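Local coordinates for protein spherulin-4 (Aspergillus clavatus, PDB 5C5G) that is probably a glycoside hydrolase of the spherulin-4 family, with a (beta/alpha) barrel that binds N-acetylgalactosamine and a likely role in galactosaminogalactan biosynthesis, at residues Ala173-Ala176 against Thr177-Arg181; Asp188-Pro191 against Asp192-Arg195; Ala239-Gly242 against Gly243-Glu247. One frame throughout, in Å; residues are numbered along the deposited sequence.

Interaction 1. Residues Ala173-Ala176 against Thr177-Arg181; sequences ATYA and TFQER
Thr-177 meets Thr-174 in the first turn of helix 175-180. Thr-174 is the N-cap. Its OG1 accepts from Thr-177 N at 3.0 Å, with a fairly straight N-H...O angle of 160°. The side chain can do this because OG1 sits between the backbone N and the carbonyl carbon (chi1 64°). The two threonine side chains cross at about a right angle. A water joins the two residues a second time: it hydrogen-bonds to Thr-177 OG1 at 2.8 Å and accepts from the backbone N of Thr-174. It stands where a capping box would have a direct return bond. The methyl CG2 of Thr-177 turns the other way and meets Ala-173 CB at 3.9 Å.

Tyr-175 makes the second half of the contact. Gln-179, one turn on, lays CG over one face of its ring, a CH-pi contact 4.0 Å from the ring centroid and offset toward the rim. The Gln-179 chain bends at chi2, which brings NE2 to 3.5 Å from Tyr-175 CZ. The amide and ring planes are tilted by 51°. Along the backbone, Phe-178 N, Gln-179 N and Glu-180 N bond to the carbonyls of Thr-174, Tyr-175 and Ala-176. Ala-176 itself faces solvent and joins in through its O, 2.9 Å from Glu-180 N.

Phe-178 and Tyr-175 also pack on Leu-217 of helix 212-224. The bond from Thr-177 N to Thr-174 OG1 is a side-chain N-cap on a barrel helix, two residues past the end of strand 167-172, whose last residue, Glu-172, binds N-acetylgalactosamine.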
ATOM      1  N   ALA A 173       7.423   3.028   9.891  1.00 10.09           N
ATOM      2  CA  ALA A 173       8.235   2.842  11.075  1.00 11.40           C
ATOM      3  C   ALA A 173       7.353   2.628  12.277  1.00 10.88           C
ATOM      4  O   ALA A 173       6.132   2.590  12.179  1.00 10.71           O
ATOM      5  CB  ALA A 173       9.145   4.049  11.280  1.00 14.37           C
ATOM      6  N   THR A 174       7.977   2.483  13.436  1.00 10.51           N
ATOM      7  CA  THR A 174       7.230   2.279  14.659  1.00 12.02           C
ATOM      8  C   THR A 174       6.523   3.557  15.110  1.00 11.10           C
ATOM      9  O   THR A 174       6.905   4.674  14.777  1.00 11.20           O
ATOM     10  CB  THR A 174       8.147   1.861  15.824  1.00 12.68           C
ATOM     11  OG1 THR A 174       9.049   2.935  16.091  1.00 13.83           O
ATOM     12  CG2 THR A 174       8.913   0.586  15.505  1.00 13.99           C
ATOM     13  N   TYR A 175       5.523   3.359  15.944  1.00 10.55           N
ATOM     14  CA  TYR A 175       4.872   4.461  16.628  1.00 11.63           C
ATOM     15  C   TYR A 175       5.879   5.295  17.430  1.00 11.74           C
ATOM     16  O   TYR A 175       5.790   6.529  17.460  1.00 11.97           O
ATOM     17  CB  TYR A 175       3.782   3.899  17.539  1.00 12.29           C
ATOM     18  CG  TYR A 175       3.067   4.941  18.353  1.00 11.72           C
ATOM     19  CD1 TYR A 175       2.042   5.689  17.809  1.00 13.01           C
ATOM     20  CD2 TYR A 175       3.409   5.178  19.677  1.00 14.39           C
ATOM     21  CE1 TYR A 175       1.385   6.648  18.549  1.00 13.43           C
ATOM     22  CE2 TYR A 175       2.750   6.128  20.432  1.00 14.26           C
ATOM     23  CZ  TYR A 175       1.746   6.865  19.857  1.00 13.64           C
ATOM     24  OH  TYR A 175       1.111   7.803  20.631  1.00 14.86           O
ATOM     25  N   ALA A 176       6.826   4.634  18.092  1.00 12.04           N
ATOM     26  CA  ALA A 176       7.848   5.362  18.851  1.00 12.46           C
ATOM     27  C   ALA A 176       8.606   6.335  17.949  1.00 13.85           C
ATOM     28  O   ALA A 176       8.833   7.490  18.312  1.00 15.38           O
ATOM     29  CB  ALA A 176       8.801   4.407  19.532  1.00 15.75           C
ATOM     30  N   THR A 177       8.971   5.887  16.757  1.00 12.72           N
ATOM     31  CA  THR A 177       9.658   6.754  15.818  1.00 14.41           C
ATOM     32  C   THR A 177       8.760   7.891  15.334  1.00 12.82           C
ATOM     33  O   THR A 177       9.208   9.036  15.215  1.00 14.49           O
ATOM     34  CB  THR A 177      10.166   5.930  14.642  1.00 15.53           C
ATOM     35  OG1 THR A 177      11.183   5.059  15.132  1.00 18.25           O
ATOM     36  CG2 THR A 177      10.746   6.804  13.548  1.00 16.84           C
ATOM     37  N   PHE A 178       7.493   7.584  15.080  1.00 11.98           N
ATOM     38  CA  PHE A 178       6.522   8.600  14.688  1.00 12.15           C
ATOM     39  C   PHE A 178       6.496   9.721  15.727  1.00 13.05           C
ATOM     40  O   PHE A 178       6.567  10.909  15.388  1.00 13.62           O
ATOM     41  CB  PHE A 178       5.154   7.922  14.524  1.00 12.23           C
ATOM     42  CG  PHE A 178       4.048   8.826  14.070  1.00 12.96           C
ATOM     43  CD1 PHE A 178       3.979   9.275  12.766  1.00 14.01           C
ATOM     44  CD2 PHE A 178       3.048   9.189  14.946  1.00 16.67           C
ATOM     45  CE1 PHE A 178       2.938  10.096  12.354  1.00 14.16           C
ATOM     46  CE2 PHE A 178       2.008  10.021  14.537  1.00 17.46           C
ATOM     47  CZ  PHE A 178       1.954  10.446  13.235  1.00 15.80           C
ATOM     48  N   GLN A 179       6.442   9.346  16.999  1.00 12.42           N
ATOM     49  CA  GLN A 179       6.408  10.332  18.075  1.00 13.40           C
ATOM     50  C   GLN A 179       7.714  11.094  18.215  1.00 15.28           C
ATOM     51  O   GLN A 179       7.713  12.296  18.483  1.00 16.79           O
ATOM     52  CB  GLN A 179       6.038   9.658  19.395  1.00 14.27           C
ATOM     53  CG  GLN A 179       4.586   9.207  19.426  1.00 15.46           C
ATOM     54  CD  GLN A 179       3.618  10.352  19.182  1.00 18.35           C
ATOM     55  OE1 GLN A 179       3.917  11.510  19.480  1.00 19.59           O
ATOM     56  NE2 GLN A 179       2.461  10.035  18.622  1.00 16.57           N
ATOM     57  N   GLU A 180       8.834  10.415  18.028  1.00 14.84           N
ATOM     58  CA  GLU A 180      10.123  11.084  18.125  1.00 16.94           C
ATOM     59  C   GLU A 180      10.208  12.223  17.110  1.00 17.15           C
ATOM     60  O   GLU A 180      10.844  13.236  17.364  1.00 17.95           O
ATOM     61  CB  GLU A 180      11.254  10.093  17.877  1.00 17.80           C
ATOM     62  CG  GLU A 180      12.635  10.733  17.758  1.00 27.13           C
ATOM     63  CD  GLU A 180      13.755   9.712  17.788  1.00 36.04           C
ATOM     64  OE1 GLU A 180      13.449   8.501  17.776  1.00 37.22           O
ATOM     65  OE2 GLU A 180      14.938  10.124  17.824  1.00 34.94           O
ATOM     66  N   ARG A 181       9.572  12.042  15.959  1.00 16.21           N
ATOM     67  CA  ARG A 181       9.607  13.034  14.898  1.00 16.25           C
ATOM     68  C   ARG A 181       8.380  13.956  14.948  1.00 15.06           C
ATOM     69  O   ARG A 181       8.088  14.657  13.978  1.00 16.68           O
ATOM     70  CB  ARG A 181       9.724  12.315  13.549  1.00 17.99           C
ATOM     71  CG  ARG A 181      10.983  11.434  13.480  1.00 23.90           C
ATOM     72  CD  ARG A 181      11.329  11.014  12.066  1.00 35.61           C
ATOM     73  NE  ARG A 181      12.205  11.979  11.408  1.00 42.60           N
ATOM     74  CZ  ARG A 181      12.497  11.962  10.111  1.00 48.37           C
ATOM     75  NH1 ARG A 181      13.310  12.881   9.600  1.00 46.01           N
ATOM     76  NH2 ARG A 181      11.972  11.035   9.320  1.00 49.35           N
TER
HETATM   77  O   HOH W   1      11.117   2.680  13.624  1.00 23.87           O

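Interaction 2. Residues Asp188-Pro191 against Asp192-Arg195; sequences DTIP and DSHR
The flat group here is the carbonyl of Ile-190, and Ser-193 OG donates to it from above its plane. The donor stands 50° out of that plane, so it does not lie on a lone pair. The bond is short even so, 2.8 Å from Ser-193 OG to Ile-190 O. A water donates to the same oxygen from another direction, 3.2 Å from Ile-190 O, and accepts from Ser-193 N. Two donors thus grip one acceptor, and the water closes a small ring with the serine.

Ser-193 OG is placed between its backbone N and carbonyl carbon (chi1 72°), which turns it to Ile-190 O. Between these residues the chain makes a tight bend through Pro-191 and Asp-192. The bend also brings Ser-193 CB to 3.7 Å from the methyl CG2 of Ile-190. Asp-192 has left-handed helical backbone angles, and its carboxylate leads away from the bend. Both bend residues are exposed, while Ile-190 is buried.

The bend belongs to the loop from helix 175-180 to strand 198-203. Ile-190 packs on Ile-156 and Ser-193 on Leu-162, both in loops. Further on, Arg-195 forms a salt bridge with Asp-226, between helix 212-224 and strand 227-230.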
ATOM      1  N   ASP A 188       4.789  18.106   7.527  1.00 13.76           N
ATOM      2  CA  ASP A 188       4.836  19.523   7.189  1.00 15.77           C
ATOM      3  C   ASP A 188       6.191  19.944   6.621  1.00 15.36           C
ATOM      4  O   ASP A 188       6.304  21.010   6.016  1.00 17.76           O
ATOM      5  CB  ASP A 188       4.508  20.385   8.411  1.00 19.97           C
ATOM      6  CG  ASP A 188       3.105  20.137   8.962  1.00 26.39           C
ATOM      7  OD1 ASP A 188       2.206  19.731   8.193  1.00 28.95           O
ATOM      8  OD2 ASP A 188       2.912  20.360  10.179  1.00 29.67           O
ATOM      9  N   THR A 189       7.220  19.121   6.812  1.00 14.20           N
ATOM     10  CA  THR A 189       8.550  19.436   6.299  1.00 13.38           C
ATOM     11  C   THR A 189       8.708  19.144   4.815  1.00 11.68           C
ATOM     12  O   THR A 189       9.697  19.557   4.218  1.00 12.40           O
ATOM     13  CB  THR A 189       9.660  18.665   7.050  1.00 14.37           C
ATOM     14  OG1 THR A 189       9.613  17.267   6.715  1.00 14.75           O
ATOM     15  CG2 THR A 189       9.521  18.861   8.544  1.00 17.50           C
ATOM     16  N   ILE A 190       7.746  18.439   4.229  1.00 10.84           N
ATOM     17  CA  ILE A 190       7.876  17.978   2.860  1.00 11.95           C
ATOM     18  C   ILE A 190       7.380  19.053   1.902  1.00 12.32           C
ATOM     19  O   ILE A 190       6.194  19.358   1.888  1.00 12.89           O
ATOM     20  CB  ILE A 190       7.047  16.720   2.613  1.00 11.15           C
ATOM     21  CG1 ILE A 190       7.338  15.663   3.681  1.00 12.97           C
ATOM     22  CG2 ILE A 190       7.317  16.203   1.210  1.00 14.12           C
ATOM     23  CD1 ILE A 190       6.454  14.417   3.579  1.00 13.42           C
ATOM     24  N   PRO A 191       8.274  19.618   1.080  1.00 11.77           N
ATOM     25  CA  PRO A 191       7.833  20.680   0.182  1.00 12.83           C
ATOM     26  C   PRO A 191       7.096  20.107  -1.026  1.00 12.61           C
ATOM     27  O   PRO A 191       7.208  18.915  -1.302  1.00 12.79           O
ATOM     28  CB  PRO A 191       9.150  21.338  -0.236  1.00 13.95           C
ATOM     29  CG  PRO A 191      10.128  20.233  -0.196  1.00 14.89           C
ATOM     30  CD  PRO A 191       9.722  19.353   0.940  1.00 12.89           C
ATOM     31  N   ASP A 192       6.347  20.963  -1.719  1.00 12.94           N
ATOM     32  CA  ASP A 192       5.722  20.623  -2.995  1.00 14.62           C
ATOM     33  C   ASP A 192       4.893  19.351  -2.889  1.00 11.65           C
ATOM     34  O   ASP A 192       4.936  18.491  -3.765  1.00 15.32           O
ATOM     35  CB  ASP A 192       6.802  20.498  -4.084  1.00 15.67           C
ATOM     36  CG  ASP A 192       6.227  20.498  -5.496  1.00 24.88           C
ATOM     37  OD1 ASP A 192       5.160  21.108  -5.717  1.00 23.65           O
ATOM     38  OD2 ASP A 192       6.864  19.903  -6.390  1.00 24.28           O
ATOM     39  N   SER A 193       4.153  19.233  -1.790  1.00 12.13           N
ATOM     40  CA  SER A 193       3.424  18.012  -1.496  1.00 12.24           C
ATOM     41  C   SER A 193       2.007  18.299  -1.029  1.00 12.96           C
ATOM     42  O   SER A 193       1.684  19.388  -0.560  1.00 14.01           O
ATOM     43  CB  SER A 193       4.162  17.202  -0.424  1.00 13.22           C
ATOM     44  OG  SER A 193       4.064  17.823   0.850  1.00 14.83           O
ATOM     45  N   HIS A 194       1.174  17.286  -1.162  1.00 11.71           N
ATOM     46  CA  HIS A 194      -0.213  17.331  -0.730  1.00 10.86           C
ATOM     47  C   HIS A 194      -0.534  15.981  -0.128  1.00 10.30           C
ATOM     48  O   HIS A 194       0.021  14.958  -0.563  1.00 10.15           O
ATOM     49  CB  HIS A 194      -1.113  17.594  -1.929  1.00 12.04           C
ATOM     50  CG  HIS A 194      -2.539  17.846  -1.574  1.00 12.91           C
ATOM     51  ND1 HIS A 194      -3.446  16.837  -1.336  1.00 13.04           N
ATOM     52  CD2 HIS A 194      -3.218  19.009  -1.423  1.00 16.01           C
ATOM     53  CE1 HIS A 194      -4.622  17.368  -1.053  1.00 15.16           C
ATOM     54  NE2 HIS A 194      -4.511  18.684  -1.105  1.00 16.85           N
ATOM     55  N   ARG A 195      -1.428  15.955   0.849  1.00 10.28           N
ATOM     56  CA  ARG A 195      -1.794  14.704   1.501  1.00  9.78           C
ATOM     57  C   ARG A 195      -2.227  13.624   0.508  1.00  9.39           C
ATOM     58  O   ARG A 195      -1.999  12.445   0.769  1.00  9.75           O
ATOM     59  CB  ARG A 195      -2.895  14.919   2.565  1.00 10.34           C
ATOM     60  CG  ARG A 195      -4.227  15.406   2.014  1.00 11.21           C
ATOM     61  CD  ARG A 195      -5.278  15.566   3.096  1.00 10.79           C
ATOM     62  NE  ARG A 195      -5.619  14.314   3.784  1.00 10.67           N
ATOM     63  CZ  ARG A 195      -6.338  13.319   3.254  1.00 11.12           C
ATOM     64  NH1 ARG A 195      -6.781  13.397   2.003  1.00 12.14           N
ATOM     65  NH2 ARG A 195      -6.610  12.246   3.967  1.00 11.12           N
TER
HETATM   66  O   HOH W   2       3.908  21.203   0.567  1.00 29.02           O

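Interaction 3. Residues Ala239-Gly242 against Gly243-Glu247; sequences AGFG and GQWSE. With EDO (1,2-ethanediol), chain C.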
ATOM      1  N   ALA A 239       2.100  -9.432   8.251  1.00 11.58           N
ATOM      2  CA  ALA A 239       1.760 -10.828   8.001  1.00 11.84           C
ATOM      3  C   ALA A 239       0.711 -11.341   8.964  1.00 12.41           C
ATOM      4  O   ALA A 239       0.500 -12.551   9.064  1.00 16.09           O
ATOM      5  CB  ALA A 239       3.003 -11.695   8.051  1.00 14.97           C
ATOM      6  N   GLY A 240       0.016 -10.426   9.610  1.00 13.64           N
ATOM      7  CA  GLY A 240      -1.068 -10.776  10.502  1.00 14.72           C
ATOM      8  C   GLY A 240      -1.834  -9.508  10.793  1.00 12.46           C
ATOM      9  O   GLY A 240      -1.395  -8.408  10.452  1.00 13.37           O
ATOM     10  N   PHE A 241      -2.970  -9.665  11.446  1.00 12.19           N
ATOM     11  CA  PHE A 241      -3.842  -8.556  11.791  1.00 13.15           C
ATOM     12  C   PHE A 241      -3.658  -8.158  13.235  1.00 11.47           C
ATOM     13  O   PHE A 241      -3.634  -9.010  14.119  1.00 13.92           O
ATOM     14  CB  PHE A 241      -5.293  -8.940  11.502  1.00 13.00           C
ATOM     15  CG  PHE A 241      -5.551  -9.162  10.044  1.00 13.30           C
ATOM     16  CD1 PHE A 241      -5.350 -10.403   9.470  1.00 14.66           C
ATOM     17  CD2 PHE A 241      -5.915  -8.118   9.232  1.00 12.71           C
ATOM     18  CE1 PHE A 241      -5.541 -10.587   8.102  1.00 15.49           C
ATOM     19  CE2 PHE A 241      -6.106  -8.299   7.880  1.00 14.91           C
ATOM     20  CZ  PHE A 241      -5.926  -9.535   7.318  1.00 14.51           C
ATOM     21  N   GLY A 242      -3.534  -6.858  13.472  1.00 11.69           N
ATOM     22  CA  GLY A 242      -3.360  -6.355  14.817  1.00 12.45           C
ATOM     23  C   GLY A 242      -4.614  -6.504  15.644  1.00 13.73           C
ATOM     24  O   GLY A 242      -5.724  -6.652  15.120  1.00 13.43           O
ATOM     25  N   GLY A 243      -4.441  -6.430  16.956  1.00 13.43           N
ATOM     26  CA  GLY A 243      -5.548  -6.602  17.868  1.00 14.85           C
ATOM     27  C   GLY A 243      -6.632  -5.551  17.796  1.00 15.37           C
ATOM     28  O   GLY A 243      -7.720  -5.782  18.320  1.00 17.12           O
ATOM     29  N   GLN A 244      -6.348  -4.416  17.164  1.00 12.33           N
ATOM     30  CA  GLN A 244      -7.337  -3.347  17.008  1.00 12.99           C
ATOM     31  C   GLN A 244      -7.594  -3.040  15.539  1.00 12.07           C
ATOM     32  O   GLN A 244      -7.971  -1.938  15.180  1.00 12.07           O
ATOM     33  CB  GLN A 244      -6.888  -2.098  17.766  1.00 13.72           C
ATOM     34  CG  GLN A 244      -6.896  -2.350  19.274  1.00 17.43           C
ATOM     35  CD  GLN A 244      -6.404  -1.176  20.073  1.00 18.68           C
ATOM     36  OE1 GLN A 244      -6.973  -0.087  20.007  1.00 18.54           O
ATOM     37  NE2 GLN A 244      -5.327  -1.384  20.820  1.00 19.81           N
ATOM     38  N   TRP A 245      -7.386  -4.034  14.683  1.00 11.03           N
ATOM     39  CA  TRP A 245      -7.616  -3.866  13.254  1.00 10.82           C
ATOM     40  C   TRP A 245      -9.043  -3.394  12.946  1.00 11.28           C
ATOM     41  O   TRP A 245      -9.241  -2.431  12.204  1.00 11.49           O
ATOM     42  CB  TRP A 245      -7.299  -5.184  12.558  1.00 12.05           C
ATOM     43  CG  TRP A 245      -7.791  -5.334  11.147  1.00 10.85           C
ATOM     44  CD1 TRP A 245      -8.740  -6.205  10.720  1.00 12.40           C
ATOM     45  CD2 TRP A 245      -7.336  -4.631   9.990  1.00 10.90           C
ATOM     46  NE1 TRP A 245      -8.908  -6.097   9.362  1.00 12.36           N
ATOM     47  CE2 TRP A 245      -8.063  -5.128   8.893  1.00 11.72           C
ATOM     48  CE3 TRP A 245      -6.395  -3.628   9.775  1.00 11.39           C
ATOM     49  CZ2 TRP A 245      -7.884  -4.650   7.595  1.00 12.08           C
ATOM     50  CZ3 TRP A 245      -6.222  -3.150   8.477  1.00 11.54           C
ATOM     51  CH2 TRP A 245      -6.949  -3.679   7.411  1.00 11.54           C
ATOM     52  N   SER A 246     -10.043  -4.044  13.523  1.00 11.70           N
ATOM     53  CA  SER A 246     -11.418  -3.660  13.227  1.00 14.31           C
ATOM     54  C   SER A 246     -11.697  -2.241  13.735  1.00 13.12           C
ATOM     55  O   SER A 246     -12.405  -1.482  13.084  1.00 13.03           O
ATOM     56  CB  SER A 246     -12.425  -4.668  13.789  1.00 21.79           C
ATOM     57  OG  SER A 246     -12.266  -4.834  15.175  1.00 32.65           O
ATOM     58  N   GLU A 247     -11.163  -1.901  14.908  1.00 12.43           N
ATOM     59  CA  GLU A 247     -11.345  -0.570  15.476  1.00 13.22           C
ATOM     60  C   GLU A 247     -10.677   0.484  14.594  1.00 11.74           C
ATOM     61  O   GLU A 247     -11.244   1.544  14.359  1.00 11.93           O
ATOM     62  CB  GLU A 247     -10.791  -0.498  16.904  1.00 13.11           C
ATOM     63  CG  GLU A 247     -11.620  -1.245  17.931  1.00 17.78           C
ATOM     64  CD  GLU A 247     -11.299  -2.731  18.048  1.00 18.81           C
ATOM     65  OE1 GLU A 247     -10.542  -3.306  17.241  1.00 17.99           O
ATOM     66  OE2 GLU A 247     -11.851  -3.349  18.983  1.00 24.80           O
TER
HETATM   67  C1  EDO C 402      -1.924  -6.394   6.584  1.00 22.29           C
HETATM   68  O1  EDO C 402      -1.097  -7.510   6.907  1.00 22.98           O
HETATM   69  C2  EDO C 402      -3.200  -6.532   7.396  1.00 25.17           C
HETATM   70  O2  EDO C 402      -2.919  -6.307   8.777  1.00 18.00           O
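Phe-241 and Trp-245 form an edge-to-face pair beside a type I beta turn, Gly-242 to Trp-245, that leads into helix 245-252 of the (beta/alpha) barrel. The aromatic pair is the tight part. The edge of Phe-241 points at the five-membered ring of Trp-245, with centroids 4.8 Å apart and planes at 57°. Phe-241 CD2 does the touching, over one indole face and 3.6 Å from Trp-245 NE1. The indole reaches this place with CG anti to the backbone N (chi1 165°). Its NE1 is hydrogen-bonded to Pro-25 O, which helps to hold the indole in this rotation. Leu-26 of helix 24-32 packs against both aromatics, and Val-10 and Val-12 of strand 9-13 meet the indole.

The turn is the looser side. Gly-243 is exposed at its outer corner. CB of Gln-244, at the N-cap position, points away from residues 239-242; its NE2 makes a weak hydrogen bond to Thr-207 O. One bond closes the turn, Trp-245 N to Gly-242 O at 3.1 Å. On the Phe-241 side sits a 1,2-ethanediol, probably from the crystallisation liquor. Its C2 lies 3.4 Å from Phe-241 CE2, and its O2 donates to Gly-240 O at 3.1 Å.

The three contacts follow in chain order round one eight-stranded parallel barrel. Interactions 1 and 2 share one beta-alpha-beta unit: interaction 1 starts the helix after strand 167-172, and interaction 2 shapes the return path to the start of strand 198-203. Their centres are about 19 Å apart, their nearest atoms about 6 Å. Interaction 3 opens the last helix, after strand 227-230, about 19 Å from interaction 1 and 29 Å from interaction 2 between centres. Interactions 1 and 3 follow the C-terminal strand ends, where (beta/alpha) barrels carry their active sites. Interaction 1 adjoins sugar-binding Glu-172; the Phe-241 side chain is about 10 Å from that of Tyr-15. Interaction 2 lies away from those sites.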